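Local atomic coordinates of PDZ domain protein (Parabacteroides distasonis, PDB entry 4L8N), a protein that is of unknown function but joins PDZ domains at its two ends to a DUF4136 domain and binds magnesium. Residues 116-120 / 384-390; 110-115 / 411-415; 140-145 / 252-257; 145-151 / 183-189. All coordinates share one frame; numbering follows the deposited sequence.

Contact 1: 116-120 / 384-390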
# COMPACT_ATOMS: atom_id res chain seq x y z
N MSE A 116 15.65 -2.04 -34.07
CA MSE A 116 16.95 -1.94 -33.47
C MSE A 116 17.91 -1.08 -34.27
O MSE A 116 18.97 -0.73 -33.76
CB MSE A 116 17.48 -3.30 -33.09
CG MSE A 116 16.88 -3.73 -31.76
SE MSE A 116 17.33 -5.52 -31.33
CE MSE A 116 15.58 -6.08 -30.47
N TYR A 117 17.48 -0.59 -35.44
CA TYR A 117 18.24 0.43 -36.14
C TYR A 117 18.16 1.72 -35.30
O TYR A 117 19.10 2.51 -35.26
CB TYR A 117 17.63 0.71 -37.53
CG TYR A 117 17.90 -0.27 -38.65
CD1 TYR A 117 19.15 -0.88 -38.79
CD2 TYR A 117 16.98 -0.44 -39.68
CE1 TYR A 117 19.43 -1.71 -39.88
CE2 TYR A 117 17.26 -1.26 -40.77
CZ TYR A 117 18.48 -1.90 -40.86
OH TYR A 117 18.73 -2.74 -41.92
N SER A 118 16.97 1.92 -34.65
CA SER A 118 16.68 3.12 -33.88
C SER A 118 15.81 2.88 -32.64
O SER A 118 14.65 3.31 -32.62
CB SER A 118 16.00 4.14 -34.78
OG SER A 118 16.02 5.41 -34.16
N LEU A 119 16.39 2.26 -31.57
CA LEU A 119 15.67 2.01 -30.31
C LEU A 119 15.31 3.32 -29.62
O LEU A 119 14.33 3.38 -28.89
CB LEU A 119 16.48 1.14 -29.34
CG LEU A 119 16.45 -0.36 -29.56
CD1 LEU A 119 17.15 -1.08 -28.41
CD2 LEU A 119 15.03 -0.90 -29.67
N GLU A 120 16.11 4.36 -29.88
CA GLU A 120 15.98 5.73 -29.43
C GLU A 120 14.64 6.31 -29.81
O GLU A 120 14.14 7.19 -29.11
CB GLU A 120 17.08 6.59 -30.08
CG GLU A 120 18.46 6.36 -29.50
CD GLU A 120 19.34 5.34 -30.19
OE1 GLU A 120 18.82 4.41 -30.85
OE2 GLU A 120 20.57 5.47 -30.05
N PHE A 384 12.35 -8.34 -23.63
CA PHE A 384 13.75 -8.34 -24.10
C PHE A 384 14.59 -7.54 -23.11
O PHE A 384 14.29 -6.38 -22.85
CB PHE A 384 13.88 -7.82 -25.54
CG PHE A 384 15.29 -7.89 -26.09
CD1 PHE A 384 16.05 -9.06 -25.96
CD2 PHE A 384 15.86 -6.81 -26.75
CE1 PHE A 384 17.36 -9.12 -26.46
CE2 PHE A 384 17.17 -6.88 -27.25
CZ PHE A 384 17.91 -8.04 -27.11
N LYS A 385 15.59 -8.19 -22.51
CA LYS A 385 16.44 -7.69 -21.42
C LYS A 385 17.60 -6.79 -21.84
O LYS A 385 18.12 -6.06 -21.00
CB LYS A 385 17.04 -8.89 -20.65
CG LYS A 385 16.09 -9.58 -19.65
CD LYS A 385 16.44 -11.07 -19.44
CE LYS A 385 17.71 -11.31 -18.65
NZ LYS A 385 18.05 -12.75 -18.50
N TYR A 386 18.02 -6.84 -23.11
CA TYR A 386 19.25 -6.14 -23.47
C TYR A 386 19.09 -4.99 -24.46
O TYR A 386 19.99 -4.74 -25.26
CB TYR A 386 20.28 -7.18 -23.99
CG TYR A 386 20.39 -8.39 -23.08
CD1 TYR A 386 20.75 -8.25 -21.74
CD2 TYR A 386 20.06 -9.66 -23.53
CE1 TYR A 386 20.80 -9.35 -20.88
CE2 TYR A 386 20.13 -10.78 -22.69
CZ TYR A 386 20.51 -10.62 -21.37
OH TYR A 386 20.58 -11.72 -20.54
N CYS A 387 18.00 -4.22 -24.32
CA CYS A 387 17.77 -3.02 -25.13
C CYS A 387 18.77 -1.93 -24.74
O CYS A 387 18.91 -1.62 -23.56
CB CYS A 387 16.34 -2.53 -24.99
SG CYS A 387 15.09 -3.73 -25.50
N MSE A 388 19.49 -1.39 -25.71
CA MSE A 388 20.47 -0.33 -25.50
C MSE A 388 20.41 0.66 -26.64
O MSE A 388 20.24 0.26 -27.81
CB MSE A 388 21.89 -0.90 -25.39
CG MSE A 388 22.12 -1.75 -24.14
SE MSE A 388 23.86 -2.55 -24.06
CE MSE A 388 23.71 -3.79 -25.41
N PHE A 389 20.60 1.95 -26.33
CA PHE A 389 20.71 2.92 -27.40
C PHE A 389 22.13 2.87 -27.93
O PHE A 389 23.01 2.24 -27.31
CB PHE A 389 20.34 4.34 -26.92
CG PHE A 389 18.98 4.41 -26.27
CD1 PHE A 389 17.87 3.85 -26.88
CD2 PHE A 389 18.82 5.05 -25.05
CE1 PHE A 389 16.62 3.90 -26.27
CE2 PHE A 389 17.56 5.12 -24.45
CZ PHE A 389 16.47 4.54 -25.07
N TRP A 390 22.36 3.53 -29.05
CA TRP A 390 23.68 3.63 -29.62
C TRP A 390 24.55 4.54 -28.76
O TRP A 390 24.04 5.45 -28.10
CB TRP A 390 23.59 4.18 -31.05
CG TRP A 390 22.83 3.33 -32.02
CD1 TRP A 390 21.70 3.67 -32.69
CD2 TRP A 390 23.18 2.01 -32.46
NE1 TRP A 390 21.33 2.65 -33.55
CE2 TRP A 390 22.21 1.61 -33.41
CE3 TRP A 390 24.24 1.13 -32.17
CZ2 TRP A 390 22.27 0.38 -34.08
CZ3 TRP A 390 24.29 -0.09 -32.82
CH2 TRP A 390 23.31 -0.46 -33.76
O HOH W 1 22.15 7.34 -29.01
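Two hydrogen bonds from Trp390 tie the 384-390 loop to the 116-120 turn. The indole NE1 donates to Tyr117 O at 2.8 Å with an almost straight N-H...O angle of 174°; the acceptor lies in the indole plane, while the donor stands above the carbonyl plane. Trp390 N gives the other bond, to Glu120 OE2 at 2.8 Å, again from above the plane of its acceptor group, the carboxylate. A water donates to both Glu120 OE2 and Trp390 O, doubling this link. The Glu120 chain reaches the backbone because it bends at chi2 (93°), running past Phe389 in the opposite direction with CG 3.7 Å from Phe389 CD1. Leu119 O sits at the edge of the Phe389 ring, 3.5 Å from CE1.

Apolar contacts fill the remainder. Leu119 CD1 meets Cys387 CB at 3.8 Å, and Leu119 CB lies 3.9 Å from Phe389 CD1. At the periphery Met116, a selenomethionine, makes an oblique Met-aromatic contact, with SE 5.4 Å from the Phe384 ring centroid and CE nearer the rim.

A phenylalanine in place of Trp390 would lack the indole N-H and would probably leave the Tyr117 carbonyl without its partner from this loop.

Beyond the two segments, Arg372 makes a cation-pi contact with Trp390 and bonds Met116 O and Met388 O. Tyr395 and Ile398 of helix 395-402 pack on the indole, so the contact joins that helix to the chain between helix 107-113 and strand 123-135.

Contact 2: 110-115 / 411-415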
# COMPACT_ATOMS: atom_id res chain seq x y z
N LEU A 110 7.17 -2.65 -40.67
CA LEU A 110 8.61 -2.70 -40.92
C LEU A 110 9.41 -1.83 -39.94
O LEU A 110 10.50 -2.22 -39.53
CB LEU A 110 8.93 -2.30 -42.36
CG LEU A 110 8.47 -3.26 -43.46
CD1 LEU A 110 8.32 -2.56 -44.78
CD2 LEU A 110 9.40 -4.47 -43.59
N ALA A 111 8.85 -0.68 -39.51
CA ALA A 111 9.49 0.20 -38.54
C ALA A 111 9.65 -0.53 -37.20
O ALA A 111 10.67 -0.36 -36.53
CB ALA A 111 8.69 1.47 -38.35
N SER A 112 8.67 -1.38 -36.86
CA SER A 112 8.67 -2.21 -35.66
C SER A 112 9.61 -3.39 -35.81
O SER A 112 10.32 -3.71 -34.85
CB SER A 112 7.27 -2.70 -35.36
OG SER A 112 6.58 -1.74 -34.57
N ALA A 113 9.65 -4.03 -37.01
CA ALA A 113 10.52 -5.17 -37.29
C ALA A 113 12.01 -4.78 -37.34
O ALA A 113 12.86 -5.56 -36.90
CB ALA A 113 10.11 -5.83 -38.60
N TYR A 114 12.33 -3.58 -37.86
CA TYR A 114 13.71 -3.10 -37.92
C TYR A 114 14.00 -2.04 -36.81
O TYR A 114 14.90 -1.21 -36.98
CB TYR A 114 13.98 -2.51 -39.32
CG TYR A 114 14.21 -3.52 -40.43
CD1 TYR A 114 15.47 -4.06 -40.66
CD2 TYR A 114 13.19 -3.84 -41.32
CE1 TYR A 114 15.70 -4.93 -41.72
CE2 TYR A 114 13.40 -4.73 -42.37
CZ TYR A 114 14.66 -5.27 -42.57
OH TYR A 114 14.89 -6.13 -43.61
N ALA A 115 13.30 -2.11 -35.67
CA ALA A 115 13.41 -1.15 -34.55
C ALA A 115 14.82 -1.01 -33.95
O ALA A 115 15.15 0.04 -33.40
CB ALA A 115 12.43 -1.52 -33.45
N PHE A 411 15.68 -1.51 -46.24
CA PHE A 411 14.63 -0.95 -45.41
C PHE A 411 15.16 0.08 -44.40
O PHE A 411 14.35 0.74 -43.75
CB PHE A 411 13.84 -2.05 -44.71
CG PHE A 411 13.02 -2.92 -45.65
CD1 PHE A 411 11.85 -2.43 -46.24
CD2 PHE A 411 13.38 -4.24 -45.90
CE1 PHE A 411 11.09 -3.23 -47.10
CE2 PHE A 411 12.60 -5.05 -46.75
CZ PHE A 411 11.47 -4.53 -47.33
N SER A 412 16.47 0.29 -44.32
CA SER A 412 17.04 1.28 -43.38
C SER A 412 16.58 2.73 -43.70
O SER A 412 16.76 3.61 -42.87
CB SER A 412 18.58 1.21 -43.35
OG SER A 412 19.14 1.69 -44.56
N TYR A 413 15.96 2.96 -44.88
CA TYR A 413 15.40 4.24 -45.33
C TYR A 413 14.33 4.73 -44.32
O TYR A 413 14.12 5.93 -44.16
CB TYR A 413 14.83 4.13 -46.77
CG TYR A 413 13.42 3.55 -46.86
CD1 TYR A 413 12.30 4.38 -46.78
CD2 TYR A 413 13.21 2.19 -47.06
CE1 TYR A 413 11.00 3.86 -46.84
CE2 TYR A 413 11.92 1.66 -47.12
CZ TYR A 413 10.82 2.50 -47.02
OH TYR A 413 9.55 1.99 -47.12
N LEU A 414 13.67 3.77 -43.65
CA LEU A 414 12.67 4.04 -42.62
C LEU A 414 13.25 4.88 -41.50
O LEU A 414 12.49 5.60 -40.84
CB LEU A 414 12.12 2.72 -42.05
CG LEU A 414 11.25 1.89 -43.02
CD1 LEU A 414 11.19 0.46 -42.58
CD2 LEU A 414 9.86 2.50 -43.21
N TYR A 415 14.60 4.82 -41.31
CA TYR A 415 15.28 5.58 -40.26
C TYR A 415 16.34 6.54 -40.83
O TYR A 415 17.26 6.92 -40.12
CB TYR A 415 15.87 4.62 -39.21
CG TYR A 415 14.82 3.87 -38.42
CD1 TYR A 415 13.96 4.55 -37.56
CD2 TYR A 415 14.60 2.51 -38.61
CE1 TYR A 415 12.97 3.88 -36.84
CE2 TYR A 415 13.60 1.82 -37.91
CZ TYR A 415 12.80 2.51 -37.01
OH TYR A 415 11.84 1.87 -36.28
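Tyr415 reaches across to the end of helix 107-113 and donates its phenol OH to Ala111 O, 2.5 Å away. The shortness of that distance carries little weight at this resolution, but the direction is clear: Ala111 O lies at the ring edge, close to the ring plane. The accepting carbonyl belongs to the last helical turn, since Tyr114 is the first residue to leave helical backbone angles. The Tyr415 ring also passes the end of that turn, with CE2 3.4 Å from Tyr114 O. Thr122 OG1 is a further hydrogen-bond partner of the same phenol, so the hydroxyl links three pieces of chain.

Phe411 supplies the apolar half of the contact. Leu110 CD2 stands over one face of its ring, 4.1 Å from the centroid and only 12° off the normal, which meets the geometry of a CH-pi contact. Phe411 CB plays the same part toward Tyr114, lying over a face of that ring 4.0 Å from the centroid. Phe411 CG is anti to its carbonyl carbon (chi1 -67°), and the ring then meets Tyr114 obliquely, with planes 34° apart and centroids 5.5 Å apart. Between Phe411 and Tyr415, Leu414 CD1 packs on Leu110 CB at 3.6 Å.

Around this interface Ala111 rests on Lys305 and Tyr307 of strand 298-309. Phe357 and Tyr361, both of helix 354-367, meet Phe411 and Tyr114 respectively edge-to-face, so both 110-115 and 411-415 have that helix as a neighbour.

Contact 3: 140-145 / 252-257; sequences VDFGNF and KDIPGR
The Phe145 ring meets three side chains of the 252-257 loop, Asp253 and Arg257 at its edge and Lys252 obliquely. Arg257 crosses it at about a right angle, the guanidinium and ring planes 73° apart, and NH2 lies near the ring plane 3.9 Å from Phe145 CZ. Asp253 also crosses nearly perpendicularly and touches with its methylene, CB being 4.0 Å from Phe145 CZ. Lys252 slants past the neighbouring corner, where CG approaches Phe145 CE1 to 3.7 Å. Beyond CG the lysine bends at chi3 (-105°), which carries NZ to Asn144 O for a 2.8 Å hydrogen bond at the end of the 3-10 segment 142-144.

Val140 comes at Arg257 from the opposite direction: its CG1 methyl is 3.7 Å from Arg257 NH2, while CG2 slides past the Asp253 carboxylate. An alanine in place of Phe145 would remove the ring and would probably open a gap beside the Arg257 guanidinium and leave the Lys252 stem without its packing surface.

Asp250 and Asp138 form salt bridges with the guanidinium from outside the two segments, and Ile254 packs on Pro255 of the second subunit. In this hairpin connection between strands 240-250 and 258-268, Lys252 and Asp253 meet Phe145 through carbon atoms, whereas Arg257 uses its guanidinium. With Arg257 paired to carboxylates elsewhere, the one hydrogen bond between the segments runs from a lysine ammonium to a backbone carbonyl, whose polarity this charge probably enhances.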
# COMPACT_ATOMS: atom_id res chain seq x y z
N VAL A 140 -23.42 5.48 -9.21
CA VAL A 140 -23.70 6.72 -9.90
C VAL A 140 -22.79 6.90 -11.11
O VAL A 140 -21.58 6.71 -11.02
CB VAL A 140 -23.64 7.93 -8.94
CG1 VAL A 140 -22.23 8.24 -8.46
CG2 VAL A 140 -24.30 9.16 -9.56
N ASP A 141 -23.38 7.29 -12.25
CA ASP A 141 -22.63 7.59 -13.46
C ASP A 141 -21.86 8.92 -13.28
O ASP A 141 -22.46 9.95 -12.98
CB ASP A 141 -23.53 7.63 -14.70
CG ASP A 141 -22.72 7.36 -15.95
OD1 ASP A 141 -22.11 8.32 -16.48
OD2 ASP A 141 -22.57 6.18 -16.33
N PHE A 142 -20.52 8.87 -13.46
CA PHE A 142 -19.62 10.03 -13.35
C PHE A 142 -19.94 11.10 -14.40
O PHE A 142 -19.58 12.26 -14.21
CB PHE A 142 -18.13 9.61 -13.42
CG PHE A 142 -17.61 8.87 -12.21
CD1 PHE A 142 -18.25 8.96 -10.97
CD2 PHE A 142 -16.44 8.12 -12.28
CE1 PHE A 142 -17.76 8.28 -9.85
CE2 PHE A 142 -15.94 7.46 -11.15
CZ PHE A 142 -16.61 7.55 -9.95
N GLY A 143 -20.64 10.73 -15.46
CA GLY A 143 -21.10 11.65 -16.50
C GLY A 143 -22.13 12.67 -16.02
O GLY A 143 -22.41 13.63 -16.72
N ASN A 144 -22.70 12.47 -14.80
CA ASN A 144 -23.68 13.40 -14.21
C ASN A 144 -23.01 14.68 -13.70
O ASN A 144 -23.70 15.64 -13.40
CB ASN A 144 -24.45 12.74 -13.06
CG ASN A 144 -25.29 11.52 -13.39
OD1 ASN A 144 -25.56 10.70 -12.52
ND2 ASN A 144 -25.75 11.38 -14.63
N PHE A 145 -21.67 14.67 -13.56
CA PHE A 145 -20.90 15.77 -13.01
C PHE A 145 -20.09 16.42 -14.12
O PHE A 145 -19.18 15.80 -14.67
CB PHE A 145 -20.02 15.23 -11.86
CG PHE A 145 -20.81 14.40 -10.87
CD1 PHE A 145 -21.55 15.02 -9.86
CD2 PHE A 145 -20.88 13.02 -10.99
CE1 PHE A 145 -22.31 14.26 -8.97
CE2 PHE A 145 -21.67 12.26 -10.11
CZ PHE A 145 -22.38 12.89 -9.10
N LYS A 252 -23.53 17.93 -5.78
CA LYS A 252 -24.93 17.98 -6.21
C LYS A 252 -25.79 16.73 -5.90
O LYS A 252 -26.89 16.92 -5.41
CB LYS A 252 -25.03 18.32 -7.72
CG LYS A 252 -24.26 17.40 -8.66
CD LYS A 252 -24.57 17.69 -10.13
CE LYS A 252 -25.48 16.68 -10.78
NZ LYS A 252 -25.82 17.06 -12.18
N ASP A 253 -25.35 15.49 -6.20
CA ASP A 253 -26.17 14.28 -6.02
C ASP A 253 -26.33 13.92 -4.55
O ASP A 253 -27.46 13.76 -4.12
CB ASP A 253 -25.63 13.09 -6.82
CG ASP A 253 -26.67 12.09 -7.28
OD1 ASP A 253 -27.28 11.42 -6.42
OD2 ASP A 253 -26.86 11.96 -8.51
N ILE A 254 -25.21 13.72 -3.81
CA ILE A 254 -25.13 13.43 -2.36
C ILE A 254 -23.97 14.31 -1.87
O ILE A 254 -22.81 13.87 -1.91
CB ILE A 254 -24.97 11.91 -2.00
CG1 ILE A 254 -26.16 11.07 -2.52
CG2 ILE A 254 -24.78 11.70 -0.50
CD1 ILE A 254 -25.87 9.59 -2.74
N PRO A 255 -24.22 15.60 -1.56
CA PRO A 255 -23.11 16.50 -1.21
C PRO A 255 -22.18 15.97 -0.13
O PRO A 255 -22.65 15.44 0.87
CB PRO A 255 -23.84 17.76 -0.74
CG PRO A 255 -25.12 17.75 -1.51
CD PRO A 255 -25.52 16.31 -1.57
N GLY A 256 -20.88 16.07 -0.35
CA GLY A 256 -19.87 15.62 0.61
C GLY A 256 -19.33 14.23 0.37
O GLY A 256 -18.29 13.87 0.92
N ARG A 257 -20.06 13.42 -0.44
CA ARG A 257 -19.68 12.06 -0.83
C ARG A 257 -18.46 12.12 -1.73
O ARG A 257 -18.47 12.84 -2.73
CB ARG A 257 -20.86 11.36 -1.56
CG ARG A 257 -20.55 10.00 -2.18
CD ARG A 257 -21.75 9.41 -2.90
NE ARG A 257 -22.17 10.24 -4.04
CZ ARG A 257 -23.03 9.86 -4.98
NH1 ARG A 257 -23.60 8.67 -4.94
NH2 ARG A 257 -23.33 10.69 -5.97

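Contact 4: 145-151 / 183-189; sequences FKTFAFS and KPDLLIQ
Asp185 OD2 accepts from two consecutive backbone amides, Lys146 N at 2.8 Å and Thr147 N at 3.2 Å; the first comes on the anti side of the carboxylate and the second from above its plane. Thr147 returns the grip: with OG1 between its backbone N and carbonyl carbon (chi1 71°), that oxygen takes the N-H of Asp185 at 2.9 Å. A water also joins Thr147 OG1 to Lys183 O.

From here the backbones pair as parallel strands, their short axes 36° apart. Leu186 N donates to Thr147 O, Leu186 O receives Ala149 N, and Ile188 N closes on Ala149 O at 2.9 Å. Strand 147-150 runs on through helix 158-175 to the parallel strand 178-179 on its other flank, a beta-alpha-beta crossover, before the chain returns in strand 186-196.

Facing that helix, Ile188 CD1 lies 3.5 Å from Phe148 CB, and its CG2 packs beside the Phe150 ring at 3.7 Å from CE1; Leu172 covers Phe148 and Ile188. On the other face Ala149 CB meets Pro184 CG at 3.6 Å. At the far end Gln189 NE2 donates to Ser151 OG over 3.3 Å, while Gln189 OE1 bonds Ser137 OG of the second subunit.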
# COMPACT_ATOMS: atom_id res chain seq x y z
N PHE A 145 -21.67 14.67 -13.56
CA PHE A 145 -20.90 15.77 -13.01
C PHE A 145 -20.09 16.42 -14.12
O PHE A 145 -19.18 15.80 -14.67
CB PHE A 145 -20.02 15.23 -11.86
CG PHE A 145 -20.81 14.40 -10.87
CD1 PHE A 145 -21.55 15.02 -9.86
CD2 PHE A 145 -20.88 13.02 -10.99
CE1 PHE A 145 -22.31 14.26 -8.97
CE2 PHE A 145 -21.67 12.26 -10.11
CZ PHE A 145 -22.38 12.89 -9.10
N LYS A 146 -20.44 17.65 -14.48
CA LYS A 146 -19.83 18.33 -15.62
C LYS A 146 -18.88 19.50 -15.25
O LYS A 146 -18.07 19.91 -16.08
CB LYS A 146 -20.94 18.84 -16.56
CG LYS A 146 -21.89 17.74 -17.11
CD LYS A 146 -21.26 16.84 -18.21
CE LYS A 146 -22.28 16.01 -18.97
NZ LYS A 146 -21.66 15.16 -20.03
N THR A 147 -18.99 20.04 -14.02
CA THR A 147 -18.22 21.21 -13.60
C THR A 147 -17.47 20.98 -12.29
O THR A 147 -17.90 20.20 -11.42
CB THR A 147 -19.11 22.50 -13.50
OG1 THR A 147 -19.99 22.43 -12.38
CG2 THR A 147 -19.90 22.79 -14.77
N PHE A 148 -16.36 21.72 -12.13
CA PHE A 148 -15.54 21.61 -10.95
C PHE A 148 -14.98 22.95 -10.51
O PHE A 148 -15.02 23.94 -11.23
CB PHE A 148 -14.40 20.60 -11.19
CG PHE A 148 -13.35 21.05 -12.19
CD1 PHE A 148 -13.60 20.98 -13.56
CD2 PHE A 148 -12.11 21.49 -11.76
CE1 PHE A 148 -12.65 21.42 -14.47
CE2 PHE A 148 -11.16 21.92 -12.67
CZ PHE A 148 -11.42 21.87 -14.02
N ALA A 149 -14.46 22.96 -9.29
CA ALA A 149 -13.76 24.07 -8.66
C ALA A 149 -12.83 23.47 -7.62
O ALA A 149 -13.03 22.33 -7.21
CB ALA A 149 -14.74 25.05 -8.04
N PHE A 150 -11.79 24.21 -7.25
CA PHE A 150 -10.85 23.71 -6.26
C PHE A 150 -11.25 24.17 -4.89
O PHE A 150 -11.86 25.23 -4.75
CB PHE A 150 -9.42 24.16 -6.60
CG PHE A 150 -8.97 23.53 -7.89
CD1 PHE A 150 -8.48 22.22 -7.91
CD2 PHE A 150 -9.12 24.19 -9.10
CE1 PHE A 150 -8.10 21.62 -9.11
CE2 PHE A 150 -8.78 23.57 -10.30
CZ PHE A 150 -8.26 22.30 -10.30
N SER A 151 -10.95 23.35 -3.87
CA SER A 151 -11.25 23.73 -2.50
C SER A 151 -10.22 24.80 -2.05
O SER A 151 -9.15 24.93 -2.67
CB SER A 151 -11.30 22.51 -1.57
OG SER A 151 -10.06 21.87 -1.35
N LYS A 183 -21.10 27.59 -8.72
CA LYS A 183 -21.88 26.42 -8.31
C LYS A 183 -21.31 25.14 -8.95
O LYS A 183 -21.95 24.54 -9.82
CB LYS A 183 -23.37 26.64 -8.69
CG LYS A 183 -24.33 26.28 -7.58
CD LYS A 183 -25.77 26.55 -8.00
CE LYS A 183 -26.78 25.99 -7.02
NZ LYS A 183 -26.61 26.53 -5.64
N PRO A 184 -20.10 24.70 -8.53
CA PRO A 184 -19.52 23.48 -9.13
C PRO A 184 -20.27 22.19 -8.76
O PRO A 184 -20.79 22.06 -7.64
CB PRO A 184 -18.10 23.44 -8.57
CG PRO A 184 -18.18 24.20 -7.30
CD PRO A 184 -19.20 25.26 -7.50
N ASP A 185 -20.30 21.23 -9.72
CA ASP A 185 -20.88 19.90 -9.53
C ASP A 185 -19.96 19.10 -8.62
O ASP A 185 -20.42 18.28 -7.83
CB ASP A 185 -21.04 19.17 -10.88
CG ASP A 185 -22.13 19.69 -11.81
OD1 ASP A 185 -23.15 20.25 -11.30
OD2 ASP A 185 -22.03 19.46 -13.03
N LEU A 186 -18.64 19.38 -8.73
CA LEU A 186 -17.55 18.74 -7.99
C LEU A 186 -16.60 19.71 -7.36
O LEU A 186 -16.23 20.71 -7.96
CB LEU A 186 -16.70 17.87 -8.95
CG LEU A 186 -17.43 16.87 -9.81
CD1 LEU A 186 -16.55 16.41 -10.94
CD2 LEU A 186 -17.92 15.72 -8.96
N LEU A 187 -16.08 19.33 -6.20
CA LEU A 187 -15.02 20.05 -5.53
C LEU A 187 -13.74 19.18 -5.57
O LEU A 187 -13.81 17.99 -5.22
CB LEU A 187 -15.44 20.38 -4.11
CG LEU A 187 -14.53 21.35 -3.34
CD1 LEU A 187 -14.79 22.80 -3.77
CD2 LEU A 187 -14.75 21.19 -1.82
N ILE A 188 -12.60 19.75 -6.02
CA ILE A 188 -11.34 18.99 -6.03
C ILE A 188 -10.53 19.38 -4.78
O ILE A 188 -10.40 20.56 -4.47
CB ILE A 188 -10.53 19.10 -7.37
CG1 ILE A 188 -11.15 18.19 -8.46
CG2 ILE A 188 -9.09 18.63 -7.17
CD1 ILE A 188 -12.27 18.71 -9.14
N GLN A 189 -10.04 18.37 -4.06
CA GLN A 189 -9.24 18.52 -2.85
C GLN A 189 -7.96 17.71 -2.96
O GLN A 189 -7.97 16.56 -3.39
CB GLN A 189 -10.05 18.08 -1.62
CG GLN A 189 -9.55 18.65 -0.28
CD GLN A 189 -10.64 18.70 0.79
OE1 GLN A 189 -11.04 17.68 1.37
NE2 GLN A 189 -11.14 19.91 1.08
O HOH W 2 -22.24 24.16 -12.74

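The four contacts form two pairs on opposite sides of the chain's centre, contacts 1 and 3 lying about 47 Å apart between centres. Contact 2 is the most buried and largely aromatic; contact 1, which touches it through Tyr117 and Ser118, is partly buried and adds a water and a carboxylate. Both join the chain around the end of helix 107-113 to loops flanking helix 395-402. Contacts 3 and 4 share Phe145 within the DUF4136 range. There, contact 4 is ordered by regular backbone pairing inside a sheet, whereas contact 3, at that sheet's loops, depends on individual side chains, two of them, Lys252 and Asp253, solvent-exposed. Lys252 and Asp185 pack together where these two meet.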